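Local structure of hypothetical membrane protein (Corynebacterium glutamicum, 6JSB) at residues A32-H37 against T78-Y83; N94-L99 against K128-F133. The protein binds heme b through an axial tyrosine ligand and probably passes it on within the heme uptake machinery of Corynebacteria, this chain being its HtaA-type domain. All coordinates share one frame; numbering follows the deposited sequence.

Interaction 1: A32-H37 against T78-Y83. With HEM (protoporphyrin IX containing Fe), chain C.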
# COMPACT_ATOMS: atom_id res chain seq x y z
N ALA A 32 -14.79 14.58 -16.46
CA ALA A 32 -15.93 15.46 -16.69
C ALA A 32 -17.27 14.85 -16.30
O ALA A 32 -18.26 15.59 -16.18
CB ALA A 32 -15.92 15.89 -18.17
N ALA A 33 -17.34 13.55 -16.08
CA ALA A 33 -18.59 13.00 -15.56
C ALA A 33 -18.88 13.41 -14.12
O ALA A 33 -20.04 13.28 -13.70
CB ALA A 33 -18.58 11.48 -15.63
N TYR A 34 -17.90 13.92 -13.36
CA TYR A 34 -18.07 14.15 -11.93
C TYR A 34 -17.88 15.62 -11.59
O TYR A 34 -16.89 16.24 -12.00
CB TYR A 34 -17.06 13.28 -11.15
CG TYR A 34 -17.29 11.85 -11.48
CD1 TYR A 34 -18.49 11.25 -11.16
CD2 TYR A 34 -16.31 11.09 -12.12
CE1 TYR A 34 -18.74 9.91 -11.46
CE2 TYR A 34 -16.54 9.71 -12.43
CZ TYR A 34 -17.75 9.16 -12.11
OH TYR A 34 -18.02 7.84 -12.41
N LYS A 35 -18.86 16.17 -10.82
CA LYS A 35 -18.77 17.55 -10.36
C LYS A 35 -17.62 17.76 -9.39
O LYS A 35 -16.95 18.80 -9.44
CB LYS A 35 -20.09 17.94 -9.69
CG LYS A 35 -20.11 19.39 -9.22
CD LYS A 35 -21.57 19.76 -8.82
CE LYS A 35 -21.78 21.25 -8.65
NZ LYS A 35 -21.11 21.74 -7.44
N TYR A 36 -17.42 16.82 -8.45
CA TYR A 36 -16.39 16.91 -7.43
C TYR A 36 -15.32 15.86 -7.71
O TYR A 36 -15.63 14.72 -8.07
CB TYR A 36 -16.98 16.67 -6.03
CG TYR A 36 -17.90 17.77 -5.64
CD1 TYR A 36 -17.40 18.98 -5.16
CD2 TYR A 36 -19.25 17.60 -5.76
CE1 TYR A 36 -18.27 20.03 -4.83
CE2 TYR A 36 -20.15 18.64 -5.41
CZ TYR A 36 -19.64 19.83 -4.95
OH TYR A 36 -20.55 20.86 -4.61
N HIS A 37 -14.06 16.25 -7.56
CA HIS A 37 -12.97 15.35 -7.88
C HIS A 37 -12.19 15.03 -6.64
O HIS A 37 -12.11 15.85 -5.72
CB HIS A 37 -12.02 16.00 -8.89
CG HIS A 37 -12.59 16.08 -10.26
ND1 HIS A 37 -11.95 16.73 -11.30
CD2 HIS A 37 -13.74 15.59 -10.77
CE1 HIS A 37 -12.70 16.66 -12.39
NE2 HIS A 37 -13.81 15.98 -12.08
N THR A 78 -9.34 8.62 -3.90
CA THR A 78 -10.78 8.89 -3.98
C THR A 78 -11.14 9.22 -5.42
O THR A 78 -10.47 10.02 -6.08
CB THR A 78 -11.19 10.09 -3.08
OG1 THR A 78 -10.23 11.13 -3.15
CG2 THR A 78 -11.27 9.64 -1.59
N GLY A 79 -12.22 8.61 -5.91
CA GLY A 79 -12.74 8.94 -7.23
C GLY A 79 -14.21 8.55 -7.39
O GLY A 79 -14.87 8.06 -6.47
N HIS A 80 -14.76 8.85 -8.57
CA HIS A 80 -16.16 8.52 -8.88
C HIS A 80 -17.12 9.12 -7.85
O HIS A 80 -17.98 8.44 -7.31
CB HIS A 80 -16.38 6.98 -9.00
CG HIS A 80 -15.56 6.35 -10.09
ND1 HIS A 80 -15.91 6.41 -11.42
CD2 HIS A 80 -14.42 5.60 -10.02
CE1 HIS A 80 -14.98 5.77 -12.14
NE2 HIS A 80 -14.08 5.27 -11.31
N ASN A 81 -17.05 10.43 -7.69
CA ASN A 81 -17.91 11.08 -6.71
C ASN A 81 -19.36 11.15 -7.18
O ASN A 81 -19.67 11.79 -8.18
CB ASN A 81 -17.42 12.48 -6.38
CG ASN A 81 -18.03 12.95 -5.07
OD1 ASN A 81 -19.25 13.14 -4.99
ND2 ASN A 81 -17.22 13.07 -4.03
N HIS A 82 -20.25 10.57 -6.39
CA HIS A 82 -21.65 10.40 -6.75
C HIS A 82 -22.50 11.63 -6.46
O HIS A 82 -23.71 11.65 -6.78
CB HIS A 82 -22.16 9.20 -5.96
CG HIS A 82 -23.54 8.77 -6.32
ND1 HIS A 82 -23.88 8.36 -7.59
CD2 HIS A 82 -24.65 8.63 -5.56
CE1 HIS A 82 -25.16 8.01 -7.60
NE2 HIS A 82 -25.65 8.17 -6.39
N TYR A 83 -21.92 12.64 -5.81
CA TYR A 83 -22.71 13.79 -5.34
C TYR A 83 -22.60 14.95 -6.32
O TYR A 83 -21.48 15.31 -6.71
CB TYR A 83 -22.20 14.22 -3.96
CG TYR A 83 -22.86 15.46 -3.44
CD1 TYR A 83 -24.17 15.43 -2.98
CD2 TYR A 83 -22.17 16.64 -3.42
CE1 TYR A 83 -24.79 16.62 -2.49
CE2 TYR A 83 -22.75 17.81 -2.95
CZ TYR A 83 -24.06 17.81 -2.49
OH TYR A 83 -24.62 18.99 -2.05
CHA HEM C . -10.81 0.28 -13.74
CHB HEM C . -15.03 2.65 -14.00
CHC HEM C . -15.62 1.92 -9.20
CHD HEM C . -11.20 -0.18 -8.91
C1A HEM C . -11.94 0.91 -14.21
C2A HEM C . -12.22 1.10 -15.63
C3A HEM C . -13.39 1.78 -15.73
C4A HEM C . -13.87 2.00 -14.37
CMA HEM C . -14.11 2.23 -17.04
CAA HEM C . -11.30 0.60 -16.76
CBA HEM C . -10.35 1.70 -17.19
CGA HEM C . -9.24 1.11 -18.03
O1A HEM C . -8.43 1.91 -18.58
O2A HEM C . -9.18 -0.15 -18.13
C1B HEM C . -15.54 2.66 -12.73
C2B HEM C . -16.81 3.27 -12.35
C3B HEM C . -16.99 3.07 -11.03
C4B HEM C . -15.82 2.35 -10.51
CMB HEM C . -17.75 3.96 -13.38
CAB HEM C . -18.16 3.50 -10.10
CBB HEM C . -18.99 4.50 -10.43
C1C HEM C . -14.48 1.30 -8.69
C2C HEM C . -14.26 0.95 -7.31
C3C HEM C . -13.02 0.41 -7.20
C4C HEM C . -12.45 0.34 -8.54
CMC HEM C . -15.22 1.28 -6.13
CAC HEM C . -12.42 -0.01 -5.87
CBC HEM C . -11.11 0.08 -5.70
C1D HEM C . -10.74 -0.24 -10.21
C2D HEM C . -9.48 -0.83 -10.60
C3D HEM C . -9.34 -0.72 -11.93
C4D HEM C . -10.51 -0.02 -12.44
CMD HEM C . -8.54 -1.53 -9.59
CAD HEM C . -8.13 -1.23 -12.78
CBD HEM C . -7.19 -0.02 -12.97
CGD HEM C . -5.98 -0.51 -13.76
O1D HEM C . -6.15 -0.75 -15.00
O2D HEM C . -4.89 -0.66 -13.11
NA HEM C . -12.99 1.46 -13.44
NB HEM C . -14.96 2.16 -11.59
NC HEM C . -13.36 0.89 -9.42
ND HEM C . -11.31 0.26 -11.35
FE HEM C . -13.05 1.40 -11.31
O HOH W 1 -14.88 12.16 -8.61
O HOH W 2 -19.40 14.72 -8.26
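The one direct hydrogen bond between 32-37 and 78-83 joins two side chains tip to tip. Tyr34 OH meets His80 ND1 at 2.7 Å, almost straight at 172°, with the Tyr34 oxygen in the plane of the imidazole; either group could be the donor. The other ring nitrogen, His80 NE2, is hydrogen-bonded to the OH oxygen of Tyr23, the axial ligand of the heme iron, so both edges of the imidazole are held and its rotation is fixed.

Ring packing supports this. The imidazole has one face against a pyrrole of the heme, with His80 CE1 3.1 Å from HEM C2B. Its own backbone presses on the Tyr34 ring: His80 CA sits over the face, 3.8 Å from the centroid, in a CH-pi contact, while Ala33 CB covers the opposite face. Farther out, the Tyr36 and Tyr83 rings run side by side, nearly parallel but slid apart, touching at Tyr36 CE2 and Tyr83 CD2 (3.5 Å).

Two waters tie the backbones together. One is hydrogen-bonded to Tyr36 O and accepts from Asn81 N; a second accepts from Tyr36 N and donates to Asn81 O and, at 2.7 Å, to Tyr83 O. Within 78-83 itself, Asn81 OD1 reaches forward along the chain to accept from Tyr83 N (2.8 Å) in an Asx turn, which shapes the chain just after the strand.

Tyr34 thus positions His80, and the Tyr34-His80-Tyr23 chain would stabilise negative charge on the phenolic oxygen of Tyr23 and so could modulate its bond to iron.

Interaction 2: N94-L99 against K128-F133. With HEM (protoporphyrin IX containing Fe), chain C.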
# COMPACT_ATOMS: atom_id res chain seq x y z
N ASN A 94 -19.06 10.94 -0.48
CA ASN A 94 -19.78 10.40 -1.63
C ASN A 94 -18.87 9.87 -2.74
O ASN A 94 -19.34 9.71 -3.88
CB ASN A 94 -20.76 11.46 -2.18
CG ASN A 94 -22.02 11.53 -1.33
OD1 ASN A 94 -22.88 10.68 -1.48
ND2 ASN A 94 -22.10 12.47 -0.40
N PHE A 95 -17.60 9.55 -2.45
CA PHE A 95 -16.74 8.94 -3.46
C PHE A 95 -17.08 7.45 -3.57
O PHE A 95 -16.96 6.70 -2.59
CB PHE A 95 -15.28 9.13 -3.09
CG PHE A 95 -14.78 10.52 -3.32
CD1 PHE A 95 -14.55 10.96 -4.59
CD2 PHE A 95 -14.52 11.37 -2.23
CE1 PHE A 95 -14.03 12.25 -4.80
CE2 PHE A 95 -14.03 12.68 -2.43
CZ PHE A 95 -13.79 13.10 -3.73
N ILE A 96 -17.54 7.02 -4.73
CA ILE A 96 -17.82 5.57 -4.88
C ILE A 96 -16.57 4.73 -4.72
O ILE A 96 -16.62 3.62 -4.16
CB ILE A 96 -18.52 5.32 -6.22
CG1 ILE A 96 -19.93 5.95 -6.12
CG2 ILE A 96 -18.61 3.81 -6.45
CD1 ILE A 96 -20.69 6.01 -7.48
N LEU A 97 -15.44 5.21 -5.24
CA LEU A 97 -14.15 4.57 -5.04
C LEU A 97 -13.48 5.34 -3.90
O LEU A 97 -13.23 6.56 -4.00
CB LEU A 97 -13.31 4.58 -6.33
CG LEU A 97 -12.01 3.78 -6.27
CD1 LEU A 97 -11.55 3.69 -7.72
CD2 LEU A 97 -10.94 4.48 -5.39
N ASP A 98 -13.26 4.66 -2.78
CA ASP A 98 -12.67 5.35 -1.62
C ASP A 98 -11.84 4.31 -0.89
O ASP A 98 -12.40 3.43 -0.22
CB ASP A 98 -13.78 5.96 -0.74
CG ASP A 98 -13.24 6.88 0.34
OD1 ASP A 98 -12.15 6.62 0.89
OD2 ASP A 98 -13.96 7.88 0.71
N LEU A 99 -10.54 4.38 -1.09
CA LEU A 99 -9.60 3.31 -0.73
C LEU A 99 -8.46 3.89 0.11
O LEU A 99 -7.89 4.94 -0.23
CB LEU A 99 -9.00 2.72 -2.02
CG LEU A 99 -7.80 1.77 -1.83
CD1 LEU A 99 -8.17 0.46 -1.11
CD2 LEU A 99 -7.24 1.42 -3.23
N LYS A 128 -23.69 3.26 -9.37
CA LYS A 128 -24.61 4.25 -8.83
C LYS A 128 -24.78 4.11 -7.32
O LYS A 128 -25.77 4.62 -6.77
CB LYS A 128 -25.97 4.17 -9.54
CG LYS A 128 -25.88 4.40 -11.06
CD LYS A 128 -25.41 5.84 -11.34
CE LYS A 128 -25.11 6.11 -12.81
NZ LYS A 128 -24.61 7.51 -13.02
N THR A 129 -23.87 3.42 -6.65
CA THR A 129 -23.98 3.12 -5.23
C THR A 129 -22.70 3.56 -4.53
O THR A 129 -21.61 3.15 -4.93
CB THR A 129 -24.16 1.62 -5.00
OG1 THR A 129 -25.38 1.21 -5.63
CG2 THR A 129 -24.23 1.30 -3.51
N VAL A 130 -22.85 4.31 -3.43
CA VAL A 130 -21.73 4.65 -2.51
C VAL A 130 -21.74 3.57 -1.42
O VAL A 130 -22.44 3.71 -0.41
CB VAL A 130 -21.90 6.04 -1.91
CG1 VAL A 130 -20.68 6.38 -1.02
CG2 VAL A 130 -21.98 7.10 -3.04
N ALA A 131 -21.01 2.49 -1.65
CA ALA A 131 -21.23 1.35 -0.76
C ALA A 131 -20.42 1.44 0.57
O ALA A 131 -19.48 2.20 0.72
CB ALA A 131 -20.88 0.05 -1.50
N ASP A 132 -20.80 0.61 1.53
CA ASP A 132 -20.15 0.64 2.83
C ASP A 132 -18.68 0.20 2.71
O ASP A 132 -18.31 -0.61 1.84
CB ASP A 132 -20.86 -0.30 3.81
CG ASP A 132 -22.22 0.24 4.28
OD1 ASP A 132 -23.17 -0.54 4.48
OD2 ASP A 132 -22.31 1.44 4.40
N PHE A 133 -17.85 0.73 3.60
CA PHE A 133 -16.45 0.32 3.63
C PHE A 133 -16.25 -1.15 4.07
O PHE A 133 -16.83 -1.60 5.07
CB PHE A 133 -15.68 1.20 4.57
CG PHE A 133 -15.53 2.61 4.06
CD1 PHE A 133 -14.58 2.88 3.12
CD2 PHE A 133 -16.34 3.62 4.54
CE1 PHE A 133 -14.41 4.17 2.65
CE2 PHE A 133 -16.19 4.95 4.07
CZ PHE A 133 -15.22 5.22 3.12
CHA HEM C . -10.81 0.28 -13.74
CHB HEM C . -15.03 2.65 -14.00
CHC HEM C . -15.62 1.92 -9.20
CHD HEM C . -11.20 -0.18 -8.91
C1A HEM C . -11.94 0.91 -14.21
C2A HEM C . -12.22 1.10 -15.63
C3A HEM C . -13.39 1.78 -15.73
C4A HEM C . -13.87 2.00 -14.37
CMA HEM C . -14.11 2.23 -17.04
CAA HEM C . -11.30 0.60 -16.76
CBA HEM C . -10.35 1.70 -17.19
CGA HEM C . -9.24 1.11 -18.03
O1A HEM C . -8.43 1.91 -18.58
O2A HEM C . -9.18 -0.15 -18.13
C1B HEM C . -15.54 2.66 -12.73
C2B HEM C . -16.81 3.27 -12.35
C3B HEM C . -16.99 3.07 -11.03
C4B HEM C . -15.82 2.35 -10.51
CMB HEM C . -17.75 3.96 -13.38
CAB HEM C . -18.16 3.50 -10.10
CBB HEM C . -18.99 4.50 -10.43
C1C HEM C . -14.48 1.30 -8.69
C2C HEM C . -14.26 0.95 -7.31
C3C HEM C . -13.02 0.41 -7.20
C4C HEM C . -12.45 0.34 -8.54
CMC HEM C . -15.22 1.28 -6.13
CAC HEM C . -12.42 -0.01 -5.87
CBC HEM C . -11.11 0.08 -5.70
C1D HEM C . -10.74 -0.24 -10.21
C2D HEM C . -9.48 -0.83 -10.60
C3D HEM C . -9.34 -0.72 -11.93
C4D HEM C . -10.51 -0.02 -12.44
CMD HEM C . -8.54 -1.53 -9.59
CAD HEM C . -8.13 -1.23 -12.78
CBD HEM C . -7.19 -0.02 -12.97
CGD HEM C . -5.98 -0.51 -13.76
O1D HEM C . -6.15 -0.75 -15.00
O2D HEM C . -4.89 -0.66 -13.11
NA HEM C . -12.99 1.46 -13.44
NB HEM C . -14.96 2.16 -11.59
NC HEM C . -13.36 0.89 -9.42
ND HEM C . -11.31 0.26 -11.35
FE HEM C . -13.05 1.40 -11.31
O HOH W 3 -18.80 1.84 -3.54
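Ile96 and Val130 make one close-packed patch of this contact, where 94-99 turns a corner and the loop 128-133 passes alongside. The Ile96 side chain stands with CG1 beside the backbone N (chi1 -69°) and spreads its branches between the loop and the heme. Ile96 CG2 lies 3.4 Å from Thr129 O, and on its other side reaches the heme vinyl carbon HEM CAB at 3.7 Å; CD1 extends toward the end of the same vinyl. Val130 crosses Ile96 obliquely, its CG2 3.9 Å from Ile96 CG1, and the same methyl also meets Asn94 O. Leu97 lies against the porphyrin, its CD1 3.6 Å from HEM C4C, and does not touch the loop. Ile96 and Leu97 together face Gly79 in a classic beta bulge, which lets two consecutive residues line the heme pocket.

Phe133 and buried Asp98 form a second close patch. Phe133 CE1 comes to 3.6 Å from Asp98 O, with Asp98 CG also at the ring edge, and ring and carboxylate planes stand 85° apart. Asp98 OD1 bonds to His76, and Phe133 has a cation-pi partner in Lys120.

The middle and the far end are looser. A water bridges Ile96 O (2.9 Å) and Ala131 N, accepting from the amide. At Lys128 and Thr129 the bond to CB points away from 94-99, and Lys128 is exposed.

The direct interface between 94-99 and 128-133 is therefore van der Waals packing plus one water bridge, while Ile96 and Leu97 give the heme a largely apolar lining.

Overall arrangement
Along the chain the two contacts come in series, interaction 1 closing at Tyr83 before interaction 2 opens at Asn94, and their centres lie 11 Å apart on the same side of the chain's centre. They meet through the sheet: strands 68-81 and 95-109 are antiparallel neighbours, and probable backbone hydrogen bonds link His82 N to Asn94 O and Gly79 N to Leu97 O, while Phe95 packs on Asn81 and Gly79. Both touch the heme from the Tyr23 side, His80 over pyrrole B, Leu97 over pyrrole C, Ile96 at the vinyl edge. The strand pair brings a polar residue next to the iron ligand and apolar residues into one pocket, with a loop packed against each strand end.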